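Local coordinates for protein Cbs-cp12 (Microcystis aeruginosa PCC 7806, PDB 5NMU) that fuses a CBS-domain pair to a CP12 domain, assembles as a hexamer and is probably involved in redox regulation of photosynthesis, at residues V91-R96 against K134-I138. Sequence-based numbering, arbitrary orientation.
Sequences VEYVAR and KRLFI
The first turns of helix 91-101, in the second CBS motif, meet the loop after helix 120-126, which turns into the helical hairpin of the CP12 region. The nearest CA atoms across the segments, those of Glu92 and Lys134, are 6.6 Å apart. Arg135 to Ile138 form a type II beta turn; Phe137 has the positive phi (57/30) of its third residue and is also at the N-cap position of helix 138-156. Glu92 (chi1 p) and Lys134 (chi1 m) make a salt bridge, Lys134 NZ donating to Glu92 OE1 at 3.0 Å. Leu136 points toward the helix, its CD2 4.0 Å from Glu92 CB and its CD1 3.6 Å from Arg96 CD. Phe137 CE1 lies 3.7 Å from Tyr93 CE1, at the edge of the Tyr93 ring. Arg96, t at chi1 to chi3 with chi4 at 88°, brings NE to 3.5 Å from Phe137 CZ, with Phe137 CE2 over one guanidinium face. Phe137 also packs on Met78 of a third subunit. One ion pair beside a patch of Leu136, Tyr93 and Phe137, along which Arg96 lies, thus joins the loop to the CBS region.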
loop_
_atom_site.group_PDB
_atom_site.type_symbol
_atom_site.label_atom_id
_atom_site.label_comp_id
_atom_site.label_asym_id
_atom_site.label_seq_id
_atom_site.Cartn_x
_atom_site.Cartn_y
_atom_site.Cartn_z
ATOM N N VAL A 91 1.811 -16.779 -20.732
ATOM C CA VAL A 91 2.569 -15.593 -20.414
ATOM C C VAL A 91 1.714 -14.351 -20.073
ATOM O O VAL A 91 2.171 -13.490 -19.358
ATOM C CB VAL A 91 3.573 -15.276 -21.537
ATOM C CG1 VAL A 91 4.622 -16.398 -21.682
ATOM C CG2 VAL A 91 2.870 -15.006 -22.858
ATOM N N GLU A 92 0.516 -14.206 -20.631
ATOM C CA GLU A 92 -0.368 -13.094 -20.217
ATOM C C GLU A 92 -0.776 -13.289 -18.723
ATOM O O GLU A 92 -0.927 -12.322 -17.938
ATOM C CB GLU A 92 -1.611 -12.997 -21.152
ATOM C CG GLU A 92 -2.682 -14.099 -20.990
ATOM C CD GLU A 92 -2.434 -15.355 -21.806
ATOM O OE1 GLU A 92 -1.256 -15.754 -21.987
ATOM O OE2 GLU A 92 -3.440 -15.944 -22.295
ATOM N N TYR A 93 -0.937 -14.550 -18.319
ATOM C CA TYR A 93 -1.282 -14.797 -16.909
ATOM C C TYR A 93 -0.125 -14.601 -15.965
ATOM O O TYR A 93 -0.340 -14.224 -14.855
ATOM C CB TYR A 93 -1.921 -16.144 -16.687
ATOM C CG TYR A 93 -3.320 -16.237 -17.290
ATOM C CD1 TYR A 93 -4.302 -15.383 -16.878
ATOM C CD2 TYR A 93 -3.654 -17.187 -18.236
ATOM C CE1 TYR A 93 -5.586 -15.428 -17.392
ATOM C CE2 TYR A 93 -4.971 -17.250 -18.758
ATOM C CZ TYR A 93 -5.919 -16.343 -18.305
ATOM O OH TYR A 93 -7.212 -16.270 -18.742
ATOM N N VAL A 94 1.101 -14.917 -16.387
ATOM C CA VAL A 94 2.231 -14.717 -15.510
ATOM C C VAL A 94 2.347 -13.185 -15.246
ATOM O O VAL A 94 2.680 -12.767 -14.115
ATOM C CB VAL A 94 3.569 -15.175 -16.126
ATOM C CG1 VAL A 94 4.753 -14.835 -15.198
ATOM C CG2 VAL A 94 3.566 -16.661 -16.426
ATOM N N ALA A 95 2.107 -12.391 -16.294
ATOM C CA ALA A 95 2.147 -10.905 -16.203
ATOM C C ALA A 95 1.129 -10.448 -15.187
ATOM O O ALA A 95 1.421 -9.649 -14.331
ATOM C CB ALA A 95 1.846 -10.266 -17.551
ATOM N N ARG A 96 -0.064 -11.021 -15.269
ATOM C CA ARG A 96 -1.162 -10.614 -14.395
ATOM C C ARG A 96 -0.922 -11.024 -12.960
ATOM O O ARG A 96 -1.184 -10.206 -12.073
ATOM C CB ARG A 96 -2.476 -11.178 -14.878
ATOM C CG ARG A 96 -3.656 -10.705 -14.063
ATOM C CD ARG A 96 -4.897 -11.114 -14.745
ATOM N NE ARG A 96 -6.039 -10.497 -14.071
ATOM C CZ ARG A 96 -6.546 -9.289 -14.335
ATOM N NH1 ARG A 96 -6.019 -8.489 -15.277
ATOM N NH2 ARG A 96 -7.612 -8.896 -13.635
ATOM N N LYS A 134 -3.245 -10.630 -25.598
ATOM C CA LYS A 134 -4.391 -11.492 -25.230
ATOM C C LYS A 134 -5.262 -10.734 -24.244
ATOM O O LYS A 134 -4.822 -10.433 -23.149
ATOM C CB LYS A 134 -3.891 -12.849 -24.702
ATOM C CG LYS A 134 -3.014 -13.566 -25.742
ATOM C CD LYS A 134 -3.043 -15.085 -25.669
ATOM C CE LYS A 134 -1.661 -15.654 -26.024
ATOM N NZ LYS A 134 -0.606 -15.511 -24.943
ATOM N N ARG A 135 -6.441 -10.337 -24.705
ATOM C CA ARG A 135 -7.459 -9.702 -23.865
ATOM C C ARG A 135 -7.860 -10.689 -22.753
ATOM O O ARG A 135 -8.334 -11.814 -23.037
ATOM C CB ARG A 135 -8.645 -9.341 -24.738
ATOM C CG ARG A 135 -9.853 -8.800 -24.001
ATOM C CD ARG A 135 -10.942 -8.394 -24.992
ATOM N NE ARG A 135 -11.973 -7.615 -24.315
ATOM C CZ ARG A 135 -12.882 -6.839 -24.899
ATOM N NH1 ARG A 135 -12.954 -6.697 -26.230
ATOM N NH2 ARG A 135 -13.734 -6.178 -24.116
ATOM N N LEU A 136 -7.593 -10.308 -21.508
ATOM C CA LEU A 136 -7.749 -11.223 -20.383
ATOM C C LEU A 136 -9.233 -11.619 -20.202
ATOM O O LEU A 136 -10.168 -10.814 -20.397
ATOM C CB LEU A 136 -7.154 -10.655 -19.064
ATOM C CG LEU A 136 -5.690 -10.965 -18.672
ATOM C CD1 LEU A 136 -5.528 -12.361 -18.085
ATOM C CD2 LEU A 136 -4.696 -10.780 -19.818
ATOM N N PHE A 137 -9.407 -12.902 -19.921
ATOM C CA PHE A 137 -10.706 -13.503 -19.673
ATOM C C PHE A 137 -11.690 -13.326 -20.816
ATOM O O PHE A 137 -12.887 -13.224 -20.579
ATOM C CB PHE A 137 -11.307 -12.928 -18.383
ATOM C CG PHE A 137 -10.331 -12.810 -17.245
ATOM C CD1 PHE A 137 -9.428 -13.829 -16.967
ATOM C CD2 PHE A 137 -10.360 -11.706 -16.416
ATOM C CE1 PHE A 137 -8.560 -13.735 -15.919
ATOM C CE2 PHE A 137 -9.487 -11.605 -15.353
ATOM C CZ PHE A 137 -8.601 -12.623 -15.093
ATOM N N ILE A 138 -11.186 -13.237 -22.058
ATOM C CA ILE A 138 -12.053 -12.943 -23.193
ATOM C C ILE A 138 -13.066 -14.042 -23.433
ATOM O O ILE A 138 -14.180 -13.751 -23.901
ATOM C CB ILE A 138 -11.265 -12.628 -24.472
ATOM C CG1 ILE A 138 -12.192 -11.909 -25.465
ATOM C CG2 ILE A 138 -10.569 -13.880 -25.056
ATOM C CD1 ILE A 138 -11.581 -11.559 -26.798
#